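Local coordinates for acetyl-CoA acetyltransferase (Elizabethkingia anophelis NUHP1, PDB 6BN2) that catalyses the transfer of an acetyl group between two acetyl-CoA molecules, giving acetoacetyl-CoA and CoA in a reversible thiolase reaction, at the interface of chains A and B. Numbering follows the deposited sequence. Chains: chain A/B, Acetyl-CoA acetyltransferase.

Contact 1: the interface of chains A and B. Residues chain A 67-68, 130-132; chain B 131-133.
A:His131 and B:Ile133 pair as antiparallel strand residues, with A:Tyr132 bridged to B:Tyr132, so the short strands 131-133 of this thiolase dimer join across the two-fold axis. A:His131 and B:Ile133 exchange two backbone bonds, and the two-fold axis repeats them with the chains exchanged. A:His131 N donates to B:Ile133 O at 2.9 Å. B:Ile133 N donates back to A:His131 O at 3.0 Å.

B:Ile133 adds an aliphatic contact to this backbone pair. Its CG1 is anti to the backbone N (chi1 -178°), which leaves the CG2 methyl between the backbone N and the carbonyl carbon. From there CG2 packs against A:His131 CB at 3.7 Å. It is the beta carbon of A:His131 that meets the methyl; the imidazole turns away from it.

B:Tyr132 lays one face of its phenol ring against chain A. A:Gly68 lies past the CE2 margin of that face, and its N is 3.2 Å from B:Tyr132 CE2. The glycine CA follows just beyond the same margin. The methyl of A:Ala67 sits over the far end of the ring, with CB 3.9 Å from B:Tyr132 CZ. The N of A:Gly68 stands above the plane but outside the rim at CE2, while the methyl of A:Ala67 lies over the CZ end, so the contact is one of packing.

A:Pro130 covers the root of the same side chain. It lies alongside B:Tyr132 and points the same way. Its CB is 3.9 Å from B:Tyr132 CB, and the proline CG stands above the ring plane near B:Tyr132 CG.

The two tyrosines of the symmetric bridge meet at their ring edges. A:Tyr132 CD1 and B:Tyr132 CD1 are 4.0 Å apart, and the ring planes are inclined by about 50°. The rings are not stacked. Each goes to its own pocket in the opposite chain, since the two-fold axis repeats the Ala-Gly-Pro cover around A:Tyr132.

Contact 2: the interface of chains A and B. Residues chain A 93, 95, 153, 158, 388-389; chain B 71-73.
B:Gln71 and B:Ala72 press into chain A beside A:Val95, the residue just before the thiolase nucleophile Cys96, which is modelled as S-acetyl-cysteine. The tight part is mostly apolar. A:Val95 CG2 meets the methyl of B:Ala72, CB, at 3.6 Å. Its other branch, CG1, faces the B:Gln71 chain more loosely, and the two side chains cross at about a right angle. A:Val158 CG2 packs on the B:Gln71 backbone, 3.4 Å from B:Gln71 O.

B:Gln71 reaches in as an extended chain, with CG anti to the backbone N (chi1 -166°). This brings the flat amide over A:Gly388, whose CA lies below one amide face at 3.6 Å from B:Gln71 CD. A:Gly389 N lies on the same side, past the OE1 end of the amide. These glycines belong to the Gly-rich loop after Cys386, and having no side chains, they probably let the amide come close.

A second-shell bond steadies the valine. A:Asn93 OD1 accepts from A:Val95 N at 2.9 Å. The ND2 of that amide makes a wide contact with B:Pro73 CD, at 4.0 Å.

The looser contacts flank B:Gln71, where the bridges across the patch run through water and no direct polar bond crosses. On one flank, water 1 lies 2.9 Å from B:Ala72 N and also meets A:Asp153 O. On the other, water 2 is 2.7 Å from the amide oxygen OE1 of B:Gln71 and also meets A:Val158 N.

The loop of one subunit thus packs against the loop before Cys96 and the glycine loop after Cys386 of the other, and probably helps to shape the active site.

Contact 1: the interface of chains A and B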
loop_
_atom_site.group_PDB
_atom_site.type_symbol
_atom_site.label_atom_id
_atom_site.label_comp_id
_atom_site.label_asym_id
_atom_site.label_seq_id
_atom_site.Cartn_x
_atom_site.Cartn_y
_atom_site.Cartn_z
ATOM N N ALA A 67 -4.419 -2.982 10.392
ATOM C CA ALA A 67 -4.905 -2.360 11.617
ATOM C C ALA A 67 -4.177 -2.906 12.833
ATOM O O ALA A 67 -4.076 -4.128 13.028
ATOM C CB ALA A 67 -6.412 -2.591 11.778
ATOM N N GLY A 68 -3.704 -1.984 13.674
ATOM C CA GLY A 68 -3.072 -2.334 14.922
ATOM C C GLY A 68 -1.655 -2.841 14.800
ATOM O O GLY A 68 -1.057 -3.188 15.830
ATOM N N PRO A 130 -7.561 -7.006 14.502
ATOM C CA PRO A 130 -8.484 -6.630 15.575
ATOM C C PRO A 130 -9.932 -6.586 15.103
ATOM O O PRO A 130 -10.244 -6.736 13.923
ATOM C CB PRO A 130 -8.006 -5.230 15.997
ATOM C CG PRO A 130 -7.196 -4.719 14.875
ATOM C CD PRO A 130 -6.739 -5.875 14.021
ATOM N N HIS A 131 -10.821 -6.412 16.081
ATOM C CA HIS A 131 -12.178 -5.921 15.871
ATOM C C HIS A 131 -12.192 -4.395 16.011
ATOM O O HIS A 131 -11.345 -3.809 16.687
ATOM C CB HIS A 131 -13.142 -6.534 16.892
ATOM C CG HIS A 131 -13.496 -7.958 16.623
ATOM N ND1 HIS A 131 -12.583 -8.984 16.728
ATOM C CD2 HIS A 131 -14.671 -8.527 16.264
ATOM C CE1 HIS A 131 -13.188 -10.132 16.465
ATOM N NE2 HIS A 131 -14.453 -9.880 16.173
ATOM N N TYR A 132 -13.171 -3.757 15.362
ATOM C CA TYR A 132 -13.235 -2.300 15.245
ATOM C C TYR A 132 -14.459 -1.752 15.956
ATOM O O TYR A 132 -15.553 -2.307 15.837
ATOM C CB TYR A 132 -13.352 -1.880 13.776
ATOM C CG TYR A 132 -12.314 -2.413 12.828
ATOM C CD1 TYR A 132 -11.002 -2.654 13.239
ATOM C CD2 TYR A 132 -12.652 -2.663 11.499
ATOM C CE1 TYR A 132 -10.052 -3.151 12.327
ATOM C CE2 TYR A 132 -11.723 -3.134 10.596
ATOM C CZ TYR A 132 -10.425 -3.368 11.009
ATOM O OH TYR A 132 -9.520 -3.845 10.081
ATOM N N HIS B 131 -11.288 2.630 16.807
ATOM C CA HIS B 131 -10.523 2.037 17.898
ATOM C C HIS B 131 -10.486 0.516 17.722
ATOM O O HIS B 131 -11.369 -0.076 17.100
ATOM C CB HIS B 131 -11.155 2.378 19.252
ATOM C CG HIS B 131 -10.924 3.781 19.702
ATOM N ND1 HIS B 131 -11.478 4.869 19.064
ATOM C CD2 HIS B 131 -10.204 4.272 20.739
ATOM C CE1 HIS B 131 -11.127 5.973 19.703
ATOM N NE2 HIS B 131 -10.347 5.638 20.718
ATOM N N TYR B 132 -9.448 -0.112 18.284
ATOM C CA TYR B 132 -9.162 -1.531 18.072
ATOM C C TYR B 132 -9.288 -2.310 19.368
ATOM O O TYR B 132 -8.818 -1.861 20.416
ATOM C CB TYR B 132 -7.725 -1.725 17.576
ATOM C CG TYR B 132 -7.308 -0.943 16.362
ATOM C CD1 TYR B 132 -8.214 -0.633 15.345
ATOM C CD2 TYR B 132 -5.986 -0.525 16.226
ATOM C CE1 TYR B 132 -7.794 0.099 14.219
ATOM C CE2 TYR B 132 -5.563 0.177 15.118
ATOM C CZ TYR B 132 -6.463 0.480 14.114
ATOM O OH TYR B 132 -6.010 1.189 13.020
ATOM N N ILE B 133 -9.855 -3.509 19.291
ATOM C CA ILE B 133 -9.832 -4.450 20.407
ATOM C C ILE B 133 -9.405 -5.815 19.879
ATOM O O ILE B 133 -9.759 -6.186 18.757
ATOM C CB ILE B 133 -11.204 -4.521 21.114
ATOM C CG1 ILE B 133 -11.150 -5.475 22.305
ATOM C CG2 ILE B 133 -12.304 -4.939 20.157
ATOM C CD1 ILE B 133 -12.455 -5.525 23.063
#

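Contact 2: the interface of chains A and B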
loop_
_atom_site.group_PDB
_atom_site.type_symbol
_atom_site.label_atom_id
_atom_site.label_comp_id
_atom_site.label_asym_id
_atom_site.label_seq_id
_atom_site.Cartn_x
_atom_site.Cartn_y
_atom_site.Cartn_z
ATOM N N ASN A 93 -1.300 -2.691 -0.768
ATOM C CA ASN A 93 -2.552 -3.407 -0.523
ATOM C C ASN A 93 -3.356 -3.484 -1.820
ATOM O O ASN A 93 -4.053 -2.534 -2.202
ATOM C CB ASN A 93 -3.343 -2.717 0.585
ATOM C CG ASN A 93 -4.669 -3.400 0.870
ATOM O OD1 ASN A 93 -4.988 -4.460 0.322
ATOM N ND2 ASN A 93 -5.462 -2.779 1.737
ATOM N N VAL A 95 -5.302 -6.370 -1.869
ATOM C CA VAL A 95 -5.936 -7.529 -1.226
ATOM C C VAL A 95 -5.062 -8.751 -1.494
ATOM O O VAL A 95 -3.841 -8.668 -1.337
ATOM C CB VAL A 95 -7.410 -7.731 -1.672
ATOM C CG1 VAL A 95 -8.205 -8.390 -0.524
ATOM C CG2 VAL A 95 -8.060 -6.376 -2.014
ATOM N N ASP A 153 -12.662 -5.997 6.339
ATOM C CA ASP A 153 -11.693 -5.493 5.375
ATOM C C ASP A 153 -11.112 -6.593 4.497
ATOM O O ASP A 153 -10.626 -6.308 3.395
ATOM C CB ASP A 153 -10.550 -4.764 6.101
ATOM C CG ASP A 153 -11.007 -3.480 6.807
ATOM O OD1 ASP A 153 -12.081 -2.928 6.460
ATOM O OD2 ASP A 153 -10.266 -3.008 7.705
ATOM N N VAL A 158 -17.480 -5.492 -0.859
ATOM C CA VAL A 158 -18.111 -4.225 -0.485
ATOM C C VAL A 158 -19.489 -4.085 -1.118
ATOM O O VAL A 158 -20.455 -3.667 -0.463
ATOM C CB VAL A 158 -17.212 -3.041 -0.882
ATOM C CG1 VAL A 158 -17.978 -1.722 -0.677
ATOM C CG2 VAL A 158 -15.912 -3.049 -0.070
ATOM N N GLY A 388 -9.880 -9.424 -4.127
ATOM C CA GLY A 388 -11.177 -8.808 -3.909
ATOM C C GLY A 388 -11.317 -7.504 -4.675
ATOM O O GLY A 388 -10.349 -6.779 -4.896
ATOM N N GLY A 389 -12.548 -7.211 -5.077
ATOM C CA GLY A 389 -12.812 -6.067 -5.921
ATOM C C GLY A 389 -12.816 -6.400 -7.395
ATOM O O GLY A 389 -13.164 -5.530 -8.211
ATOM N N GLN B 71 -13.139 -3.794 2.071
ATOM C CA GLN B 71 -12.210 -4.479 1.182
ATOM C C GLN B 71 -11.767 -3.576 0.032
ATOM O O GLN B 71 -12.579 -2.869 -0.564
ATOM C CB GLN B 71 -12.885 -5.732 0.626
ATOM C CG GLN B 71 -11.898 -6.685 -0.035
ATOM C CD GLN B 71 -12.598 -7.838 -0.728
ATOM O OE1 GLN B 71 -13.367 -7.645 -1.655
ATOM N NE2 GLN B 71 -12.312 -9.059 -0.279
ATOM N N ALA B 72 -10.468 -3.634 -0.293
ATOM C CA ALA B 72 -9.887 -2.950 -1.451
ATOM C C ALA B 72 -10.258 -1.471 -1.484
ATOM O O ALA B 72 -10.978 -1.027 -2.384
ATOM C CB ALA B 72 -10.333 -3.639 -2.746
ATOM N N PRO B 73 -9.782 -0.685 -0.522
ATOM C CA PRO B 73 -10.122 0.749 -0.516
ATOM C C PRO B 73 -9.815 1.454 -1.829
ATOM O O PRO B 73 -10.590 2.328 -2.235
ATOM C CB PRO B 73 -9.291 1.319 0.645
ATOM C CG PRO B 73 -8.485 0.195 1.198
ATOM C CD PRO B 73 -8.964 -1.098 0.629
HETATM O O HOH W 1 -8.811 -5.264 1.446
HETATM O O HOH W 2 -15.069 -5.743 -2.669
#

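The C-alpha centres of contact 1 and contact 2 are about 17 Å apart, and the two share no residue. They draw on neighbouring stretches of one sequence region, 67-68 of chain A here and 71-73 of chain B, which runs into helix 73-80. By symmetry each chain uses both stretches. The centre of contact 1 is about 19 Å from A:His356, and the contact appears structural. The centre of contact 2 is about 10 Å from A:Cys386, and the contact borders the catalytic site. Dimer pairing and active-site shape may therefore be coupled. The protein is a homotetramer, and the deposited assembly contains a dimer.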